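Chitinase (Thermococcus chitonophagus, PDB 5XSW) probably hydrolyses chitin as an endochitinase, this chain pairing an N-terminal beta-rich region with a largely helical domain that holds bound glycan. Local coordinates at residues I162-L166 with P203-M207; V144-N149 with A383-T389; W326-E330 with I379-A383. Residues are numbered along the deposited sequence.

All three contacts lie in the helical part of the chain, on the same side of its centre. Interactions 1 and 2 have centres about 9 Å apart and meet where Asn204 ND2 probably hydrogen-bonds Asp386 OD1 at 2.9 Å. Interactions 2 and 3 (centres about 12 Å apart) share Ala383, and Trp326 CH2 reaches within 3.6 Å of Asn149 O. Interactions 1 and 3, about 13 Å between centres, touch through Phe205 CE1 and Thr329 CG2 at 3.5 Å. The helices involved, 203-214, 327-338 and 374-386, also supply glycan-pocket residues: Lys212, Glu213 and Asn214; Asn337; and His374, respectively. In interaction 3, the side chain of Ile379 is about 13 Å from a bound NAG.

Interaction 1: residues I162-L166 with P203-M207; sequences IIIGL and PNFLM
Start with an extended, non-helical run, 162-166, passing the first turn of helix 203-214. Build phi near -95° and psi near 125° at Ile162, keep the chain extended through Gly165 (-93/110), and drop psi to 67° at Leu166. The helix is regular from Pro203, with Met207 N bonded to Pro203 O at 3.0 Å. The closest approach of the backbones is Ile164 CA to Asn204 CA, 5.9 Å. Ile162, mt, puts CG2 4.2 Å from Pro203 CG. Ile163 leads its side chain away, but Ile163 O accepts a hydrogen bond from a water at 2.9 Å, and the same water accepts from Asn204 ND2 at 2.8 Å. Ile164, also mt, sits over the helix start: CG1 is 3.9 Å from Pro203 CB and CG2 is 4.2 Å from Met207 CE. Its backbone also bonds to Tyr393, so the extended segment joins this neighbour to the N-terminal turn of helix 203-214, a helix of the helical domain; the other end of that helix carries the glycan-pocket residues Lys212, Glu213 and Asn214. At Gly165 the backbone N donates to Asn204 OD1 at 3.2 Å with an angle of 162°. Asn204 needs chi1 -72° and chi2 -25° to present OD1 to this amide, while ND2 faces the water and Asp386. Leu166, mt, starts away from the helix but swings its end back, CD2 reaching 4.3 Å from Met207 CE; Met207 is mmm, which brings CE within reach of both Ile164 CG2 and Leu166 CD2.

Interaction 2: residues V144-N149 with A383-T389; sequences VKPHQN and ATMDMET
The loop 144-149 lies along the last turn of helix 374-386 and the residues after it, running antiparallel: CA pairs are Val144 with Thr389 (5.4 Å), Pro146 with Met387 (4.6 Å) and His147 with Asp386 (5.4 Å). The loop is irregular but largely extended (Pro146 -56/154, His147 -147/-178); 383-386 is helical, with Met387 at -80/-9. His147 N donates to Asp386 O at 3.2 Å. Set His147 at chi1 61° and chi2 103°, so that Asp386 CB sits over its ring face, 3.8 Å from the centroid, a CH-pi contact. Gln148, with chi1 -80° and chi2 -65°, folds back: NE2 donates to Ala383 O at 3.2 Å and to its neighbour His147 O at 2.8 Å. Met387, mmm, brings SD 4.0 Å from Pro146 CB. Val144, t, places CG1 3.5 Å from Glu388 O and 3.9 Å from Thr389 CG2. This joins the loop to the C-terminal end of a helix whose His374 lines the glycan pocket. Asp386, with chi1 -72° and chi2 -17°, is buried. Its OD1 takes amide hydrogens from Asn202 and Asn204, while OD2 lies just 2.5 Å from Asn149 O, so close that the acid probably carries a proton here.

Interaction 3: residues W326-E330 with I379-A383; sequences WAETE and INITA
Helix 327-338 opens here, with Trp326 at its N-cap (phi/psi -103/11) and Glu330 N bonded to Trp326 O at 2.9 Å. The other segment, 379-383, is regular helix within 374-386, and Ala383 N bonds to Ile379 O at 3.0 Å. Their nearest CA atoms are Glu330 and Ile379, 7.1 Å apart, so the gap is filled by side chains, with no hydrogen bond across it. Trp326 and Ile379 do most of the filling. The CA-to-CB bond of Trp326 points toward 379-383, and chi1 -77° with chi2 85° lays the indole against Ile379, Thr382 and Ala383, with Ile379 O over one ring face. Its CE3 is 3.9 Å from Ile379 CG1, CZ2 is 3.5 Å from Ala383 CB, and Thr382 CG2 sits at the ring edge, 4.0 Å from CZ3. This is largely buried packing of the start of helix 327-338 against helix 374-386, joining two helices that each carry a glycan-pocket residue, Asn337 and His374; Phe205 of helix 203-214 touches both Thr329 and Thr382. Ile379 has chi1 at -95°, between wells, with chi2 74°, which sends CD1 to 3.7 Å from Thr329 CG2. Thr329, m, turns that methyl to the isoleucine while its OG1 is engaged with Phe151 N. The aliphatic part of Glu330 (chi1 -70°, chi2 165°) adds CG at 4.1 Å from Ile379 CG1.

Interaction 1: residues I162-L166 with P203-M207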
loop_
_atom_site.group_PDB
_atom_site.type_symbol
_atom_site.label_atom_id
_atom_site.label_comp_id
_atom_site.label_asym_id
_atom_site.label_seq_id
_atom_site.Cartn_x
_atom_site.Cartn_y
_atom_site.Cartn_z
ATOM N N ILE A 162 -26.692 -12.528 16.044
ATOM C CA ILE A 162 -26.229 -11.737 14.875
ATOM C C ILE A 162 -27.410 -11.497 13.990
ATOM O O ILE A 162 -28.104 -12.446 13.601
ATOM C CB ILE A 162 -25.186 -12.489 14.025
ATOM C CG1 ILE A 162 -24.021 -12.924 14.885
ATOM C CG2 ILE A 162 -24.702 -11.611 12.832
ATOM C CD1 ILE A 162 -23.262 -14.048 14.264
ATOM N N ILE A 163 -27.665 -10.248 13.663
ATOM C CA ILE A 163 -28.851 -9.922 12.877
ATOM C C ILE A 163 -28.419 -9.279 11.531
ATOM O O ILE A 163 -28.190 -8.050 11.449
ATOM C CB ILE A 163 -29.779 -8.883 13.608
ATOM C CG1 ILE A 163 -30.024 -9.299 15.080
ATOM C CG2 ILE A 163 -31.033 -8.702 12.797
ATOM C CD1 ILE A 163 -30.689 -10.657 15.183
ATOM N N ILE A 164 -28.332 -10.085 10.484
ATOM C CA ILE A 164 -28.066 -9.530 9.173
ATOM C C ILE A 164 -29.413 -9.377 8.492
ATOM O O ILE A 164 -30.122 -10.356 8.280
ATOM C CB ILE A 164 -27.166 -10.451 8.335
ATOM C CG1 ILE A 164 -25.784 -10.578 8.978
ATOM C CG2 ILE A 164 -27.050 -9.924 6.915
ATOM C CD1 ILE A 164 -24.912 -11.641 8.346
ATOM N N GLY A 165 -29.771 -8.148 8.146
ATOM C CA GLY A 165 -31.086 -7.909 7.592
ATOM C C GLY A 165 -31.058 -7.972 6.085
ATOM O O GLY A 165 -30.510 -7.095 5.427
ATOM N N LEU A 166 -31.670 -9.017 5.542
ATOM C CA LEU A 166 -31.712 -9.208 4.103
ATOM C C LEU A 166 -32.880 -8.430 3.526
ATOM O O LEU A 166 -33.841 -9.003 3.028
ATOM C CB LEU A 166 -31.827 -10.694 3.772
ATOM C CG LEU A 166 -30.818 -11.580 4.505
ATOM C CD1 LEU A 166 -31.060 -13.052 4.221
ATOM C CD2 LEU A 166 -29.396 -11.186 4.139
ATOM N N PRO A 203 -22.203 -5.976 10.738
ATOM C CA PRO A 203 -22.256 -6.819 9.542
ATOM C C PRO A 203 -23.046 -6.168 8.429
ATOM O O PRO A 203 -22.707 -6.389 7.265
ATOM C CB PRO A 203 -22.991 -8.126 10.032
ATOM C CG PRO A 203 -22.775 -8.138 11.529
ATOM C CD PRO A 203 -22.712 -6.649 11.948
ATOM N N ASN A 204 -24.080 -5.380 8.744
ATOM C CA ASN A 204 -24.857 -4.766 7.666
ATOM C C ASN A 204 -23.992 -3.727 6.872
ATOM O O ASN A 204 -24.196 -3.491 5.681
ATOM C CB ASN A 204 -26.070 -4.037 8.240
ATOM C CG ASN A 204 -27.140 -5.008 8.757
ATOM O OD1 ASN A 204 -27.229 -6.161 8.314
ATOM N ND2 ASN A 204 -27.933 -4.542 9.728
ATOM N N PHE A 205 -23.057 -3.107 7.567
ATOM C CA PHE A 205 -22.207 -2.102 6.895
ATOM C C PHE A 205 -21.283 -2.863 5.881
ATOM O O PHE A 205 -21.132 -2.435 4.749
ATOM C CB PHE A 205 -21.363 -1.334 7.899
ATOM C CG PHE A 205 -20.408 -0.366 7.223
ATOM C CD1 PHE A 205 -20.891 0.851 6.779
ATOM C CD2 PHE A 205 -19.072 -0.731 6.961
ATOM C CE1 PHE A 205 -20.059 1.764 6.087
ATOM C CE2 PHE A 205 -18.211 0.165 6.254
ATOM C CZ PHE A 205 -18.729 1.414 5.831
ATOM N N LEU A 206 -20.656 -3.957 6.314
ATOM C CA LEU A 206 -19.776 -4.742 5.374
ATOM C C LEU A 206 -20.592 -5.301 4.224
ATOM O O LEU A 206 -20.127 -5.352 3.081
ATOM C CB LEU A 206 -19.045 -5.910 6.090
ATOM C CG LEU A 206 -17.940 -5.413 7.045
ATOM C CD1 LEU A 206 -17.223 -6.545 7.771
ATOM C CD2 LEU A 206 -16.841 -4.588 6.263
ATOM N N MET A 207 -21.846 -5.647 4.492
ATOM C CA MET A 207 -22.762 -6.165 3.451
ATOM C C MET A 207 -23.040 -5.078 2.393
ATOM O O MET A 207 -23.000 -5.305 1.156
ATOM C CB MET A 207 -24.098 -6.634 4.077
ATOM C CG MET A 207 -23.986 -7.960 4.840
ATOM S SD MET A 207 -24.001 -9.441 3.741
ATOM C CE MET A 207 -25.650 -9.396 3.020
HETATM O O HOH W 1 -29.723 -5.579 11.647
#

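Interaction 2: residues V144-N149 with A383-T389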
loop_
_atom_site.group_PDB
_atom_site.type_symbol
_atom_site.label_atom_id
_atom_site.label_comp_id
_atom_site.label_asym_id
_atom_site.label_seq_id
_atom_site.Cartn_x
_atom_site.Cartn_y
_atom_site.Cartn_z
ATOM N N VAL A 144 -37.086 -9.079 16.552
ATOM C CA VAL A 144 -35.988 -8.249 16.063
ATOM C C VAL A 144 -36.219 -6.794 16.422
ATOM O O VAL A 144 -37.253 -6.251 16.125
ATOM C CB VAL A 144 -35.856 -8.370 14.511
ATOM C CG1 VAL A 144 -34.796 -7.392 13.945
ATOM C CG2 VAL A 144 -35.549 -9.825 14.125
ATOM N N LYS A 145 -35.239 -6.169 17.043
ATOM C CA LYS A 145 -35.311 -4.754 17.390
ATOM C C LYS A 145 -34.590 -3.885 16.333
ATOM O O LYS A 145 -33.379 -3.907 16.289
ATOM C CB LYS A 145 -34.665 -4.556 18.760
ATOM C CG LYS A 145 -34.599 -3.098 19.230
ATOM C CD LYS A 145 -33.950 -2.947 20.630
ATOM C CE LYS A 145 -32.414 -3.079 20.573
ATOM N NZ LYS A 145 -31.681 -2.426 21.720
ATOM N N PRO A 146 -35.319 -3.153 15.478
ATOM C CA PRO A 146 -34.595 -2.317 14.503
ATOM C C PRO A 146 -33.623 -1.343 15.171
ATOM O O PRO A 146 -33.795 -0.949 16.342
ATOM C CB PRO A 146 -35.704 -1.546 13.770
ATOM C CG PRO A 146 -36.961 -1.738 14.599
ATOM C CD PRO A 146 -36.779 -2.936 15.460
ATOM N N HIS A 147 -32.577 -0.965 14.431
ATOM C CA HIS A 147 -31.548 -0.085 14.969
ATOM C C HIS A 147 -30.982 0.806 13.864
ATOM O O HIS A 147 -31.437 0.753 12.736
ATOM C CB HIS A 147 -30.435 -0.890 15.603
ATOM C CG HIS A 147 -29.720 -1.808 14.630
ATOM N ND1 HIS A 147 -28.476 -1.514 14.090
ATOM C CD2 HIS A 147 -30.096 -3.000 14.083
ATOM C CE1 HIS A 147 -28.091 -2.506 13.297
ATOM N NE2 HIS A 147 -29.058 -3.416 13.265
ATOM N N GLN A 148 -30.010 1.640 14.192
ATOM C CA GLN A 148 -29.487 2.546 13.163
ATOM C C GLN A 148 -27.956 2.643 13.283
ATOM O O GLN A 148 -27.364 3.700 13.029
ATOM C CB GLN A 148 -30.178 3.941 13.275
ATOM C CG GLN A 148 -31.624 3.960 12.604
ATOM C CD GLN A 148 -31.664 3.746 11.032
ATOM O OE1 GLN A 148 -31.756 4.730 10.283
ATOM N NE2 GLN A 148 -31.644 2.460 10.548
ATOM N N ASN A 149 -27.300 1.567 13.688
ATOM C CA ASN A 149 -25.825 1.604 13.755
ATOM C C ASN A 149 -25.201 1.720 12.336
ATOM O O ASN A 149 -25.717 1.127 11.369
ATOM C CB ASN A 149 -25.274 0.345 14.439
ATOM C CG ASN A 149 -25.631 0.286 15.936
ATOM O OD1 ASN A 149 -24.915 0.814 16.782
ATOM N ND2 ASN A 149 -26.682 -0.415 16.243
ATOM N N ALA A 383 -28.524 1.501 6.537
ATOM C CA ALA A 383 -29.717 1.950 7.287
ATOM C C ALA A 383 -30.919 1.026 6.981
ATOM O O ALA A 383 -31.621 0.601 7.883
ATOM C CB ALA A 383 -30.062 3.425 6.939
ATOM N N THR A 384 -31.159 0.726 5.715
ATOM C CA THR A 384 -32.273 -0.175 5.328
ATOM C C THR A 384 -32.145 -1.576 5.915
ATOM O O THR A 384 -33.122 -2.140 6.396
ATOM C CB THR A 384 -32.386 -0.259 3.788
ATOM O OG1 THR A 384 -32.518 1.090 3.295
ATOM C CG2 THR A 384 -33.617 -1.079 3.328
ATOM N N MET A 385 -30.944 -2.146 5.873
ATOM C CA MET A 385 -30.706 -3.448 6.480
ATOM C C MET A 385 -30.924 -3.402 7.991
ATOM O O MET A 385 -31.502 -4.321 8.571
ATOM C CB MET A 385 -29.269 -3.913 6.172
ATOM C CG MET A 385 -29.095 -4.263 4.689
ATOM S SD MET A 385 -27.414 -4.802 4.393
ATOM C CE MET A 385 -27.505 -6.535 4.933
ATOM N N ASP A 386 -30.423 -2.351 8.618
ATOM C CA ASP A 386 -30.571 -2.164 10.083
ATOM C C ASP A 386 -32.064 -2.195 10.517
ATOM O O ASP A 386 -32.366 -2.593 11.637
ATOM C CB ASP A 386 -30.042 -0.818 10.539
ATOM C CG ASP A 386 -28.497 -0.685 10.523
ATOM O OD1 ASP A 386 -27.743 -1.700 10.469
ATOM O OD2 ASP A 386 -28.061 0.484 10.661
ATOM N N MET A 387 -32.938 -1.647 9.671
ATOM C CA MET A 387 -34.392 -1.590 9.957
ATOM C C MET A 387 -35.126 -2.904 9.667
ATOM O O MET A 387 -36.326 -3.021 9.974
ATOM C CB MET A 387 -35.072 -0.499 9.135
ATOM C CG MET A 387 -34.560 0.901 9.411
ATOM S SD MET A 387 -34.885 1.321 11.145
ATOM C CE MET A 387 -36.693 1.463 11.105
ATOM N N GLU A 388 -34.454 -3.874 9.040
ATOM C CA GLU A 388 -35.147 -5.064 8.560
ATOM C C GLU A 388 -35.536 -5.937 9.764
ATOM O O GLU A 388 -34.711 -6.186 10.632
ATOM C CB GLU A 388 -34.269 -5.867 7.595
ATOM C CG GLU A 388 -34.876 -7.208 7.179
ATOM C CD GLU A 388 -36.106 -7.073 6.282
ATOM O OE1 GLU A 388 -36.217 -6.070 5.560
ATOM O OE2 GLU A 388 -36.961 -8.003 6.265
ATOM N N THR A 389 -36.787 -6.370 9.832
ATOM C CA THR A 389 -37.203 -7.269 10.903
ATOM C C THR A 389 -37.721 -8.612 10.418
ATOM O O THR A 389 -37.655 -9.594 11.129
ATOM C CB THR A 389 -38.285 -6.627 11.792
ATOM O OG1 THR A 389 -39.425 -6.284 10.999
ATOM C CG2 THR A 389 -37.745 -5.396 12.461
#

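Interaction 3: residues W326-E330 with I379-A383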
loop_
_atom_site.group_PDB
_atom_site.type_symbol
_atom_site.label_atom_id
_atom_site.label_comp_id
_atom_site.label_asym_id
_atom_site.label_seq_id
_atom_site.Cartn_x
_atom_site.Cartn_y
_atom_site.Cartn_z
ATOM N N TRP A 326 -24.988 10.067 11.065
ATOM C CA TRP A 326 -24.247 9.082 10.254
ATOM C C TRP A 326 -22.861 9.657 9.878
ATOM O O TRP A 326 -22.150 9.077 9.036
ATOM C CB TRP A 326 -25.065 8.721 9.015
ATOM C CG TRP A 326 -26.200 7.774 9.267
ATOM C CD1 TRP A 326 -27.468 8.093 9.696
ATOM C CD2 TRP A 326 -26.179 6.349 9.113
ATOM N NE1 TRP A 326 -28.224 6.946 9.825
ATOM C CE2 TRP A 326 -27.465 5.867 9.467
ATOM C CE3 TRP A 326 -25.199 5.437 8.724
ATOM C CZ2 TRP A 326 -27.794 4.506 9.439
ATOM C CZ3 TRP A 326 -25.529 4.091 8.684
ATOM C CH2 TRP A 326 -26.809 3.637 9.047
ATOM N N ALA A 327 -22.482 10.788 10.501
ATOM C CA ALA A 327 -21.233 11.459 10.155
ATOM C C ALA A 327 -19.991 10.520 10.181
ATOM O O ALA A 327 -19.247 10.516 9.222
ATOM C CB ALA A 327 -20.972 12.642 11.078
ATOM N N GLU A 328 -19.765 9.771 11.263
ATOM C CA GLU A 328 -18.609 8.920 11.357
ATOM C C GLU A 328 -18.578 7.895 10.184
ATOM O O GLU A 328 -17.534 7.668 9.515
ATOM C CB GLU A 328 -18.579 8.182 12.691
ATOM C CG GLU A 328 -17.395 7.179 12.750
ATOM C CD GLU A 328 -17.251 6.464 14.086
ATOM O OE1 GLU A 328 -18.302 6.061 14.658
ATOM O OE2 GLU A 328 -16.109 6.258 14.521
ATOM N N THR A 329 -19.717 7.269 9.971
ATOM C CA THR A 329 -19.859 6.232 8.920
ATOM C C THR A 329 -19.594 6.846 7.535
ATOM O O THR A 329 -18.967 6.223 6.677
ATOM C CB THR A 329 -21.264 5.555 8.983
ATOM O OG1 THR A 329 -21.378 4.885 10.265
ATOM C CG2 THR A 329 -21.393 4.510 7.854
ATOM N N GLU A 330 -20.095 8.048 7.291
ATOM C CA GLU A 330 -19.821 8.729 6.037
ATOM C C GLU A 330 -18.300 8.992 5.815
ATOM O O GLU A 330 -17.786 8.765 4.711
ATOM C CB GLU A 330 -20.569 10.102 6.003
ATOM C CG GLU A 330 -22.091 9.887 5.878
ATOM C CD GLU A 330 -22.843 11.166 6.214
ATOM O OE1 GLU A 330 -22.363 12.240 5.825
ATOM O OE2 GLU A 330 -23.884 11.092 6.861
ATOM N N ILE A 379 -24.443 4.057 2.862
ATOM C CA ILE A 379 -25.157 4.507 4.064
ATOM C C ILE A 379 -26.634 4.159 3.992
ATOM O O ILE A 379 -27.199 3.629 4.966
ATOM C CB ILE A 379 -24.923 6.036 4.254
ATOM C CG1 ILE A 379 -23.742 6.237 5.208
ATOM C CG2 ILE A 379 -26.150 6.722 4.613
ATOM C CD1 ILE A 379 -22.452 5.942 4.605
ATOM N N ASN A 380 -27.251 4.393 2.836
ATOM C CA ASN A 380 -28.662 4.023 2.642
ATOM C C ASN A 380 -28.901 2.520 2.815
ATOM O O ASN A 380 -29.865 2.095 3.463
ATOM C CB ASN A 380 -29.138 4.471 1.257
ATOM C CG ASN A 380 -29.281 6.013 1.188
ATOM O OD1 ASN A 380 -29.620 6.686 2.187
ATOM N ND2 ASN A 380 -28.963 6.576 0.039
ATOM N N ILE A 381 -28.027 1.699 2.250
ATOM C CA ILE A 381 -28.243 0.243 2.373
ATOM C C ILE A 381 -28.019 -0.227 3.818
ATOM O O ILE A 381 -28.785 -1.068 4.333
ATOM C CB ILE A 381 -27.328 -0.554 1.368
ATOM C CG1 ILE A 381 -27.794 -0.264 -0.059
ATOM C CG2 ILE A 381 -27.375 -2.077 1.631
ATOM C CD1 ILE A 381 -26.920 -0.956 -1.175
ATOM N N THR A 382 -26.987 0.288 4.480
ATOM C CA THR A 382 -26.756 -0.075 5.878
ATOM C C THR A 382 -28.009 0.279 6.718
ATOM O O THR A 382 -28.458 -0.541 7.547
ATOM C CB THR A 382 -25.509 0.662 6.457
ATOM O OG1 THR A 382 -24.378 0.383 5.621
ATOM C CG2 THR A 382 -25.149 0.237 7.898
ATOM N N ALA A 383 -28.524 1.501 6.537
ATOM C CA ALA A 383 -29.717 1.950 7.287
ATOM C C ALA A 383 -30.919 1.026 6.981
ATOM O O ALA A 383 -31.621 0.601 7.883
ATOM C CB ALA A 383 -30.062 3.425 6.939
#